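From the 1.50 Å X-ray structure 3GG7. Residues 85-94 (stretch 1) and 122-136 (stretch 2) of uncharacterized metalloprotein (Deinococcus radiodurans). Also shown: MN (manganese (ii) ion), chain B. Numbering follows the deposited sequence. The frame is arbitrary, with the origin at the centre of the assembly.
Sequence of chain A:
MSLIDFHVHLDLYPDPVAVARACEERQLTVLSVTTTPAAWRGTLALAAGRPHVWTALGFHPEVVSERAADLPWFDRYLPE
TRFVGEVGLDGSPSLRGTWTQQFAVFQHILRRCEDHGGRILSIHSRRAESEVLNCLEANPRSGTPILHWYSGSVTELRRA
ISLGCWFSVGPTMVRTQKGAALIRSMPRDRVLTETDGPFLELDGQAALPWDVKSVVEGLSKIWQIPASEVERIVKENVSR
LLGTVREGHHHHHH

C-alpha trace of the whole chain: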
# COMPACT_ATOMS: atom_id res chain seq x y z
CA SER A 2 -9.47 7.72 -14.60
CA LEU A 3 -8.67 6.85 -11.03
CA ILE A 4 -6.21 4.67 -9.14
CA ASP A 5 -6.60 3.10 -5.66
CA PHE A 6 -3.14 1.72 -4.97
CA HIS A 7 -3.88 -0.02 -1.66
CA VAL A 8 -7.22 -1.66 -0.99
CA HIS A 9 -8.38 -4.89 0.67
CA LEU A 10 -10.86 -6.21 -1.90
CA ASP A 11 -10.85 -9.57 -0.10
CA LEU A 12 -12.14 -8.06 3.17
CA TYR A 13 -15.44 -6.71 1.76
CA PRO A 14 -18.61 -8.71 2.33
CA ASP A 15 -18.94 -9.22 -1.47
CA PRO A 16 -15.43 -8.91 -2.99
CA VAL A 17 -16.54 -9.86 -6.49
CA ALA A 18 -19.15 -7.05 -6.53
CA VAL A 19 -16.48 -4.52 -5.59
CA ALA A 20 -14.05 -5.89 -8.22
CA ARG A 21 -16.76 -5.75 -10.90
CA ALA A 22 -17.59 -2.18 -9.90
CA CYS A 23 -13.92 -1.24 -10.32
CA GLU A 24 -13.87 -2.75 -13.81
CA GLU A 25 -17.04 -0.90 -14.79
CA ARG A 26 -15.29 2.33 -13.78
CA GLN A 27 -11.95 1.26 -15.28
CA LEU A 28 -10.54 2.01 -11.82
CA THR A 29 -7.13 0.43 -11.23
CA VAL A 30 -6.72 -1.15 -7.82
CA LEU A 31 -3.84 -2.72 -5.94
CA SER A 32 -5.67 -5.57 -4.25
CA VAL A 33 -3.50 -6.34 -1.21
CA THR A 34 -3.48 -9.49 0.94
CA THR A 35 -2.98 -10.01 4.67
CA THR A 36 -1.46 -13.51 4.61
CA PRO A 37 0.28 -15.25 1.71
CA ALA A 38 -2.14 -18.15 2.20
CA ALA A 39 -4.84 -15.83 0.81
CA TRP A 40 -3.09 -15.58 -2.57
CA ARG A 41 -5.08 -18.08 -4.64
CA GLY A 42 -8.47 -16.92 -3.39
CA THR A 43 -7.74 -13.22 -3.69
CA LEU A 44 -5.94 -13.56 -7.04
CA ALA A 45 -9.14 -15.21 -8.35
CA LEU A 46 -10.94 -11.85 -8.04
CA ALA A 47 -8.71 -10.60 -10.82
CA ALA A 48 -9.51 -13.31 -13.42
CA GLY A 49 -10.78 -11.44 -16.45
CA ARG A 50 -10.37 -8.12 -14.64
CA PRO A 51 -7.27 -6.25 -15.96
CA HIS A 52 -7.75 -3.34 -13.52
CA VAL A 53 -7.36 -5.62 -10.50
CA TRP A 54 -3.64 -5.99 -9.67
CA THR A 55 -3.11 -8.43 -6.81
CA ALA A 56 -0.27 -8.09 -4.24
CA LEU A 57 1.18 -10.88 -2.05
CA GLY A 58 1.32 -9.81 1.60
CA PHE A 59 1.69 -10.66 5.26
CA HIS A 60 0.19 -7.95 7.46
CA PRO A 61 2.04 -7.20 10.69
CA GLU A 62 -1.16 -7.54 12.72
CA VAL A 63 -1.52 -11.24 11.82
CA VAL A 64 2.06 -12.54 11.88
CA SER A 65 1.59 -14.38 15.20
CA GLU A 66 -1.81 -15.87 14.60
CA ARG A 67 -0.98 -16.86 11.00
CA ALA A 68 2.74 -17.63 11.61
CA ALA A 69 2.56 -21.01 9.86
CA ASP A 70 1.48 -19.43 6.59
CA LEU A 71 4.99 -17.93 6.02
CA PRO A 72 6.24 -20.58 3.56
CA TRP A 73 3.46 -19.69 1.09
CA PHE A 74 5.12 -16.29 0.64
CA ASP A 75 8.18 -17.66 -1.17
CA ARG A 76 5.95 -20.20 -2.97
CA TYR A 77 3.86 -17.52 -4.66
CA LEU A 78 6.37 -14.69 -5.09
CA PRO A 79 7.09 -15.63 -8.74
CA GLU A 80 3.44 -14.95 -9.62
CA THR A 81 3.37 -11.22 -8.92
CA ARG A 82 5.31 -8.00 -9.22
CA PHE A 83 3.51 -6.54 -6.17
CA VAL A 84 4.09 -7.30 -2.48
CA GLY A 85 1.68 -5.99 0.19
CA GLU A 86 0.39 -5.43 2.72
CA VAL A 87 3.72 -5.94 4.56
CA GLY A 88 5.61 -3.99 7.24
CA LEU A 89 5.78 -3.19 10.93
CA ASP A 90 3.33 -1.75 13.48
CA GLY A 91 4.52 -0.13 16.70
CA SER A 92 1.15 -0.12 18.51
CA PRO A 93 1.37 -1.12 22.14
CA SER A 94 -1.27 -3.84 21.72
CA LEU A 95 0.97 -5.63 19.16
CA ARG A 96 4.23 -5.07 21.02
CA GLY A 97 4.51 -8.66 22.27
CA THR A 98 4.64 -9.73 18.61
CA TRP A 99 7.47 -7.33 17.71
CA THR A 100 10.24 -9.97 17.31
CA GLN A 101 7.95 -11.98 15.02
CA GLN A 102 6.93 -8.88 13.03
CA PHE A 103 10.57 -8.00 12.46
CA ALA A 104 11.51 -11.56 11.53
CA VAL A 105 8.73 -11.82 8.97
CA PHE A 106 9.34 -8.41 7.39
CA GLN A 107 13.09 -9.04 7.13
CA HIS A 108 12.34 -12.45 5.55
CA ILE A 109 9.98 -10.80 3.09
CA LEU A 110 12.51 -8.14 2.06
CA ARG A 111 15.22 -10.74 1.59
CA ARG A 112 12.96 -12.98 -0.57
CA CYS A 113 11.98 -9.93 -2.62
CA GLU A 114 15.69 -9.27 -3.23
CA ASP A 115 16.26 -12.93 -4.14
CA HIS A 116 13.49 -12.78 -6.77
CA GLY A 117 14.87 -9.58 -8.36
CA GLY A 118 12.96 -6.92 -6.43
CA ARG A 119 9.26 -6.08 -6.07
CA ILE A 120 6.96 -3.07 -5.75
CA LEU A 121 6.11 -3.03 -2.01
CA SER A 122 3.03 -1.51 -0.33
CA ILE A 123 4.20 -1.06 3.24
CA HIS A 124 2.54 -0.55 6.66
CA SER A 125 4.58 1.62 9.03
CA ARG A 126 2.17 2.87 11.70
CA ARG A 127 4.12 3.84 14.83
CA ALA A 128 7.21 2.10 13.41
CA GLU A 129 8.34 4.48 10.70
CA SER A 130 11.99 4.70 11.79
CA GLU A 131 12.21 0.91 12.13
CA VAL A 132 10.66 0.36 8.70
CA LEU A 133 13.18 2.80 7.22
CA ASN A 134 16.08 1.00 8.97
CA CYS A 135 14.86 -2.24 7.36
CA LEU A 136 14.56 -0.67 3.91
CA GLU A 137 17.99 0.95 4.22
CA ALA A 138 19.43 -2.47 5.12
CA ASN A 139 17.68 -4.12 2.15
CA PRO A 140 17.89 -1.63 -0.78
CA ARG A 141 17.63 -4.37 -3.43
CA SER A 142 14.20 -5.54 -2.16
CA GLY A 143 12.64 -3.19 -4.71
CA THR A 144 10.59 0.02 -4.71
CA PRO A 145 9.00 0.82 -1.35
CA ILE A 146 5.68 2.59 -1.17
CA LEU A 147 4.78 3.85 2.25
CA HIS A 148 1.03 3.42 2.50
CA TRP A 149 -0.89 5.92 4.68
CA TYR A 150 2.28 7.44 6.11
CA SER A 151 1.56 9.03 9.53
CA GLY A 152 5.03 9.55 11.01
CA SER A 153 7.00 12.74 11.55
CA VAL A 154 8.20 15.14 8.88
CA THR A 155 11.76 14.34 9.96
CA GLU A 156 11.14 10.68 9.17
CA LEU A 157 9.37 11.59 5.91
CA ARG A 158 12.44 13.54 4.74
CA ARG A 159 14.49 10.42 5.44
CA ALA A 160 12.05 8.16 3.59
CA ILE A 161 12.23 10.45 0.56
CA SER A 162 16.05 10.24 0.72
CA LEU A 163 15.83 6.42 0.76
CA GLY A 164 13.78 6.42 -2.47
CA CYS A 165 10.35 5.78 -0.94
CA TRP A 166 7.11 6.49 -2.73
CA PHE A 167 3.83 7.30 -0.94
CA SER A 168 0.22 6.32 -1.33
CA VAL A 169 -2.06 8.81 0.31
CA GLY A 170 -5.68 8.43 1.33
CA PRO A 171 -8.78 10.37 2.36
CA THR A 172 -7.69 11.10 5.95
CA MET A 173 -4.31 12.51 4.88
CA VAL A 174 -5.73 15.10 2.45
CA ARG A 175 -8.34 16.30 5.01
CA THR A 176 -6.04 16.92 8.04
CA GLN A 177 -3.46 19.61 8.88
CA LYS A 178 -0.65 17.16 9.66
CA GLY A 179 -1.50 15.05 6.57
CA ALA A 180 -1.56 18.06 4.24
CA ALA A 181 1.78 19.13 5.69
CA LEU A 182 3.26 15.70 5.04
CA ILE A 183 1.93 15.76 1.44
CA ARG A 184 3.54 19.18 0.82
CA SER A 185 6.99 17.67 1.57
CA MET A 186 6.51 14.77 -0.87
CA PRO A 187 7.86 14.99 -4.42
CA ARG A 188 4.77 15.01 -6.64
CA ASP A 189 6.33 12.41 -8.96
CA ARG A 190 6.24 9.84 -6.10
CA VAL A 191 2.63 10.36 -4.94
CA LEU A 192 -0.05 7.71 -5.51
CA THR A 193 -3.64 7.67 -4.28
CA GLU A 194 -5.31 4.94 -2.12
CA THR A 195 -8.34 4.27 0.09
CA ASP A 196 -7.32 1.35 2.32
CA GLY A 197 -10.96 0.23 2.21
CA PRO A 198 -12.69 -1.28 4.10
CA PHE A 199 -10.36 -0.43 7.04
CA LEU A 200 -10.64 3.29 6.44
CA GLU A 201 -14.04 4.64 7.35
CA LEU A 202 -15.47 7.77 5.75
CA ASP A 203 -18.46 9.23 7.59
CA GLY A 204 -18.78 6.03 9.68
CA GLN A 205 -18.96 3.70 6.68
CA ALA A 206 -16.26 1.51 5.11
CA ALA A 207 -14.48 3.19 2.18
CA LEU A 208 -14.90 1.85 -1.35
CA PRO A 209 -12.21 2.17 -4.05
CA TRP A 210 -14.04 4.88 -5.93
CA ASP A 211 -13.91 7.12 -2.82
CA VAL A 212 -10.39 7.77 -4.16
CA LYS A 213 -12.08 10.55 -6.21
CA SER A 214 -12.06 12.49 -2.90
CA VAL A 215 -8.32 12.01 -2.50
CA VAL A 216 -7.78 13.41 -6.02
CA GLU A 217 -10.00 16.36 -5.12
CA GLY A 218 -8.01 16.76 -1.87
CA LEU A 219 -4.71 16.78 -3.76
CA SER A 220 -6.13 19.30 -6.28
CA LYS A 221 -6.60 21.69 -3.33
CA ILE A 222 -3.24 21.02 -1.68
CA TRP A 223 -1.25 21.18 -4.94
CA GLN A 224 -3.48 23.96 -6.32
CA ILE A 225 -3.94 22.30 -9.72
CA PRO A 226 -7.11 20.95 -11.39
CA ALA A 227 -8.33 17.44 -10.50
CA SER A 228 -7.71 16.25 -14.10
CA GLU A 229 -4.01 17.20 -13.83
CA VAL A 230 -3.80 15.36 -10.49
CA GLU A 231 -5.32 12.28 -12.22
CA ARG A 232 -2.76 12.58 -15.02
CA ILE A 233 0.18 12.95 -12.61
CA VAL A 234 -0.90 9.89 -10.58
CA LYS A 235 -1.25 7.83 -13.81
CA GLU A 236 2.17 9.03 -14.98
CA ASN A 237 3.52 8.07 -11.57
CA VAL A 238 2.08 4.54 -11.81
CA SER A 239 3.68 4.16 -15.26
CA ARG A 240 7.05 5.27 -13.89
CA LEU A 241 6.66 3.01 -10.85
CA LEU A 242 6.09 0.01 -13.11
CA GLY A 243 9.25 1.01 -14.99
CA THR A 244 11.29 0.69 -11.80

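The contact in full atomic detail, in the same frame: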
# COMPACT_ATOMS: atom_id res chain seq x y z
N GLY A 85 2.38 -6.80 -0.80
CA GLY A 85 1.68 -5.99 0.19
C GLY A 85 0.39 -6.68 0.58
O GLY A 85 -0.12 -7.49 -0.20
N GLU A 86 -0.16 -6.39 1.77
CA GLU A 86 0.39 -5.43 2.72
C GLU A 86 1.45 -6.11 3.58
O GLU A 86 1.24 -7.21 4.11
CB GLU A 86 -0.75 -4.93 3.60
CG GLU A 86 -0.34 -3.87 4.60
CD GLU A 86 -1.48 -3.03 5.10
OE1 GLU A 86 -2.65 -3.29 4.72
OE2 GLU A 86 -1.19 -2.08 5.87
N VAL A 87 2.60 -5.43 3.75
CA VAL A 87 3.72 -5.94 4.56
C VAL A 87 4.22 -4.79 5.42
O VAL A 87 3.91 -3.64 5.12
CB VAL A 87 4.86 -6.50 3.72
CG1 VAL A 87 4.42 -7.74 2.92
CG2 VAL A 87 5.43 -5.43 2.77
N GLY A 88 4.96 -5.08 6.49
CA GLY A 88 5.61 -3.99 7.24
C GLY A 88 5.65 -4.22 8.73
O GLY A 88 5.74 -5.36 9.17
N LEU A 89 5.60 -3.14 9.49
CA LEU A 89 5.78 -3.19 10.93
C LEU A 89 4.74 -2.26 11.54
O LEU A 89 4.37 -1.25 10.93
CB LEU A 89 7.19 -2.71 11.34
CG LEU A 89 8.38 -3.49 10.82
CD1 LEU A 89 9.73 -2.79 11.15
CD2 LEU A 89 8.38 -4.91 11.37
N ASP A 90 4.29 -2.58 12.76
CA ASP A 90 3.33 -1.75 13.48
C ASP A 90 3.80 -1.63 14.92
O ASP A 90 4.00 -2.64 15.61
CB ASP A 90 1.91 -2.33 13.39
CG ASP A 90 0.87 -1.39 13.97
OD1 ASP A 90 0.97 -1.05 15.16
OD2 ASP A 90 -0.06 -0.96 13.24
N GLY A 91 4.02 -0.41 15.36
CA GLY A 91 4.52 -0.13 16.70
C GLY A 91 3.48 0.08 17.78
O GLY A 91 3.81 0.64 18.86
N SER A 92 2.24 -0.34 17.55
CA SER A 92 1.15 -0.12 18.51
C SER A 92 1.40 -0.95 19.75
O SER A 92 1.82 -2.10 19.65
CB SER A 92 -0.19 -0.49 17.92
OG SER A 92 -0.51 0.31 16.80
N PRO A 93 1.15 -0.36 20.92
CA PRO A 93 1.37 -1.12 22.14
C PRO A 93 0.66 -2.49 22.19
O PRO A 93 1.22 -3.45 22.71
CB PRO A 93 0.82 -0.20 23.24
CG PRO A 93 1.00 1.16 22.71
CD PRO A 93 0.83 1.04 21.20
N SER A 94 -0.54 -2.58 21.64
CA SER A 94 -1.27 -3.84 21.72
C SER A 94 -0.62 -4.97 20.91
O SER A 94 -0.90 -6.14 21.17
CB SER A 94 -2.72 -3.65 21.27
OG SER A 94 -2.80 -3.34 19.90
N SER A 122 3.98 -2.41 -0.99
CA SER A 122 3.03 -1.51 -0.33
C SER A 122 3.12 -1.79 1.17
O SER A 122 2.71 -2.86 1.66
CB SER A 122 1.62 -1.71 -0.86
OG SER A 122 0.75 -0.77 -0.29
N ILE A 123 3.67 -0.83 1.90
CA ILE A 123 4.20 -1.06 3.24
C ILE A 123 3.44 -0.29 4.33
O ILE A 123 3.19 0.91 4.21
CB ILE A 123 5.71 -0.66 3.27
CG1 ILE A 123 6.50 -1.53 2.31
CG2 ILE A 123 6.30 -0.76 4.70
CD1 ILE A 123 7.91 -0.98 2.04
N HIS A 124 3.11 -1.03 5.39
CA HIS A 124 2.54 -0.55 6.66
C HIS A 124 3.68 -0.08 7.56
O HIS A 124 4.67 -0.80 7.71
CB HIS A 124 1.83 -1.74 7.32
CG HIS A 124 0.99 -1.40 8.51
ND1 HIS A 124 -0.39 -1.34 8.45
CD2 HIS A 124 1.32 -1.20 9.80
CE1 HIS A 124 -0.87 -1.04 9.65
NE2 HIS A 124 0.15 -0.98 10.50
N SER A 125 3.54 1.10 8.15
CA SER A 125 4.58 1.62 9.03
C SER A 125 4.06 2.29 10.28
O SER A 125 4.84 2.96 10.96
CB SER A 125 5.49 2.62 8.29
OG SER A 125 4.80 3.79 7.88
N ARG A 126 2.77 2.16 10.58
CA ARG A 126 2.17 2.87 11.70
C ARG A 126 2.94 2.69 13.01
O ARG A 126 3.15 1.57 13.49
CB ARG A 126 0.74 2.42 11.92
CG ARG A 126 0.05 3.22 12.99
CD ARG A 126 -1.23 2.55 13.43
NE ARG A 126 -2.05 3.45 14.22
CZ ARG A 126 -3.13 3.09 14.91
NH1 ARG A 126 -3.53 1.82 14.93
NH2 ARG A 126 -3.81 4.00 15.60
N ARG A 127 3.38 3.82 13.56
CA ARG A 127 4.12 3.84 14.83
C ARG A 127 5.45 3.09 14.82
O ARG A 127 6.00 2.77 15.86
CB ARG A 127 3.20 3.39 15.99
CG ARG A 127 1.98 4.27 16.17
CD ARG A 127 0.97 3.57 17.02
NE ARG A 127 -0.10 4.46 17.47
CZ ARG A 127 -1.21 4.05 18.07
NH1 ARG A 127 -1.41 2.75 18.28
NH2 ARG A 127 -2.13 4.93 18.46
N ALA A 128 5.99 2.85 13.62
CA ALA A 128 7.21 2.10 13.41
C ALA A 128 7.97 2.62 12.20
O ALA A 128 8.70 1.89 11.55
CB ALA A 128 6.88 0.62 13.26
N GLU A 129 7.82 3.91 11.92
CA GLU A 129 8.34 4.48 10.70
C GLU A 129 9.87 4.38 10.66
O GLU A 129 10.44 3.95 9.64
CB GLU A 129 7.83 5.92 10.53
CG GLU A 129 6.30 6.04 10.39
CD GLU A 129 5.53 6.13 11.71
OE1 GLU A 129 6.21 6.11 12.76
OE2 GLU A 129 4.27 6.21 11.68
N SER A 130 10.54 4.78 11.76
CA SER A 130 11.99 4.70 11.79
C SER A 130 12.51 3.27 11.63
O SER A 130 13.51 3.04 10.97
CB SER A 130 12.52 5.33 13.09
OG SER A 130 12.47 6.74 12.99
N GLU A 131 11.78 2.30 12.21
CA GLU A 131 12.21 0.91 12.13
C GLU A 131 11.99 0.36 10.72
O GLU A 131 12.82 -0.36 10.21
CB GLU A 131 11.47 0.04 13.16
CG GLU A 131 11.82 0.36 14.64
CD GLU A 131 11.35 1.72 15.12
OE1 GLU A 131 10.20 2.12 14.83
OE2 GLU A 131 12.16 2.40 15.83
N VAL A 132 10.88 0.74 10.10
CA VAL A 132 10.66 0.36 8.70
C VAL A 132 11.77 0.92 7.80
O VAL A 132 12.33 0.21 6.97
CB VAL A 132 9.25 0.77 8.20
CG1 VAL A 132 9.17 0.70 6.66
CG2 VAL A 132 8.19 -0.14 8.86
N LEU A 133 12.12 2.19 8.02
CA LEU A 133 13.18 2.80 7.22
C LEU A 133 14.53 2.14 7.45
O LEU A 133 15.30 1.96 6.51
CB LEU A 133 13.24 4.30 7.47
CG LEU A 133 12.01 5.10 7.03
CD1 LEU A 133 12.18 6.57 7.29
CD2 LEU A 133 11.73 4.86 5.57
N ASN A 134 14.83 1.74 8.69
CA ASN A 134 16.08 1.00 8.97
C ASN A 134 16.10 -0.29 8.16
O ASN A 134 17.11 -0.66 7.54
CB ASN A 134 16.24 0.73 10.47
CG ASN A 134 16.53 1.99 11.27
OD1 ASN A 134 16.96 2.98 10.71
ND2 ASN A 134 16.26 1.96 12.56
N CYS A 135 14.95 -0.97 8.11
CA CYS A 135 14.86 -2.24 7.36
C CYS A 135 15.06 -2.01 5.87
O CYS A 135 15.70 -2.80 5.22
CB CYS A 135 13.51 -2.96 7.59
SG CYS A 135 13.26 -3.60 9.25
N LEU A 136 14.46 -0.96 5.33
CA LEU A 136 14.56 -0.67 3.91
C LEU A 136 15.99 -0.26 3.57
O LEU A 136 16.51 -0.65 2.53
CB LEU A 136 13.60 0.43 3.50
CG LEU A 136 12.13 0.03 3.53
CD1 LEU A 136 11.24 1.24 3.26
CD2 LEU A 136 11.84 -1.09 2.55
MN MN B . -4.19 -1.90 4.30
O HOH W 1 -4.01 -0.93 6.09

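Two segments far apart in sequence run side by side in parallel; Gly-85 lies beside Ser-122, Glu-86 is an extra residue at the corner, and from Val-87 beside Ile-123 the pairs step one for one to Gly-91 beside Arg-127. Together they bury 729 Å² between them. Formal parallel bridges pair Val-87 with Ile-123 and Gly-88 with His-124, and the backbone bonding alternates as expected for neighbouring parallel strands. Val-87 N gives a weak hydrogen bond to Ser-122 O (3.3 Å), His-124 N gives a short, nearly straight one to Val-87 O (2.7 Å), and Leu-89 N returns to His-124 O (3.1 Å). His-124 thus uses both its amide and its carbonyl across the seam. Beyond the strands the chains stay together, and Gly-91 N donates to Arg-126 O (2.9 Å). Between these bonds, CA-H...O contacts fill in: Ile-123 CA lies 3.2 Å from Val-87 O, and Asp-90 CA lies 3.3 Å from Arg-126 O. Leu-89 O receives no N-H from the second stretch; Ser-125 CA approaches it at 3.4 Å.

A CB would clash at three glycines. On Gly-85 it would lie 2.9 Å from Ser-122 CB. A CB on Gly-88 would fall 2.0 Å from His-124 O, and its backbone angles by themselves call for glycine; a CB on Gly-91 would lie 1.9 Å from Arg-127 O.

The imidazole of His-124 is the polar centre of the contact. Both ring nitrogens donate, ND1 to Glu-86 OE2 (2.8 Å) and NE2 to Asp-90 OD2 (2.7 Å), so the ring carries a proton on each nitrogen and is held at its edge by two carboxylates. Each carboxylate has a second task. Glu-86, which follows a cis peptide bond where the chain turns a corner, binds manganese through OE1 (2.1 Å), while its OE2 also accepts from the metal-bound water (3.1 Å from OE2 to the water O). That water sits 2.0 Å from MN, and three further ligand atoms come from elsewhere in the structure. Asp-90 turns OD1 back to its own stretch, where it accepts from Ser-92 OG (2.6 Å) and Ser-92 N (2.8 Å). With its proton committed to Asp-90, Ser-92 OG still has lone-pair capacity to accept from Arg-127 NH1 (3.0 Å), which extends the polar chain to the exposed end of the contact.

The second stretch folds back through a type II turn from Ser-125 to Ala-128, closed by Ala-128 N to Ser-125 O (2.9 Å). Arg-127 N is satisfied locally by Glu-129 OE2 (3.2 Å), and the helix begins after Ala-128 at the N-cap. This fold brings an apolar surface against Leu-89, whose CB meets Ala-128 CB at 3.9 Å and Val-132 CG2 at 3.7 Å, while its CD1 reaches Cys-135 SG at 4.1 Å. Leu-89 gives up 115 Å² to these neighbours and the adjoining strand. Val-87 and Ile-123 share a face of the sheet, with CG2 of Val-87 4.1 Å from CG1 of Ile-123, an apolar contact between the two side chains.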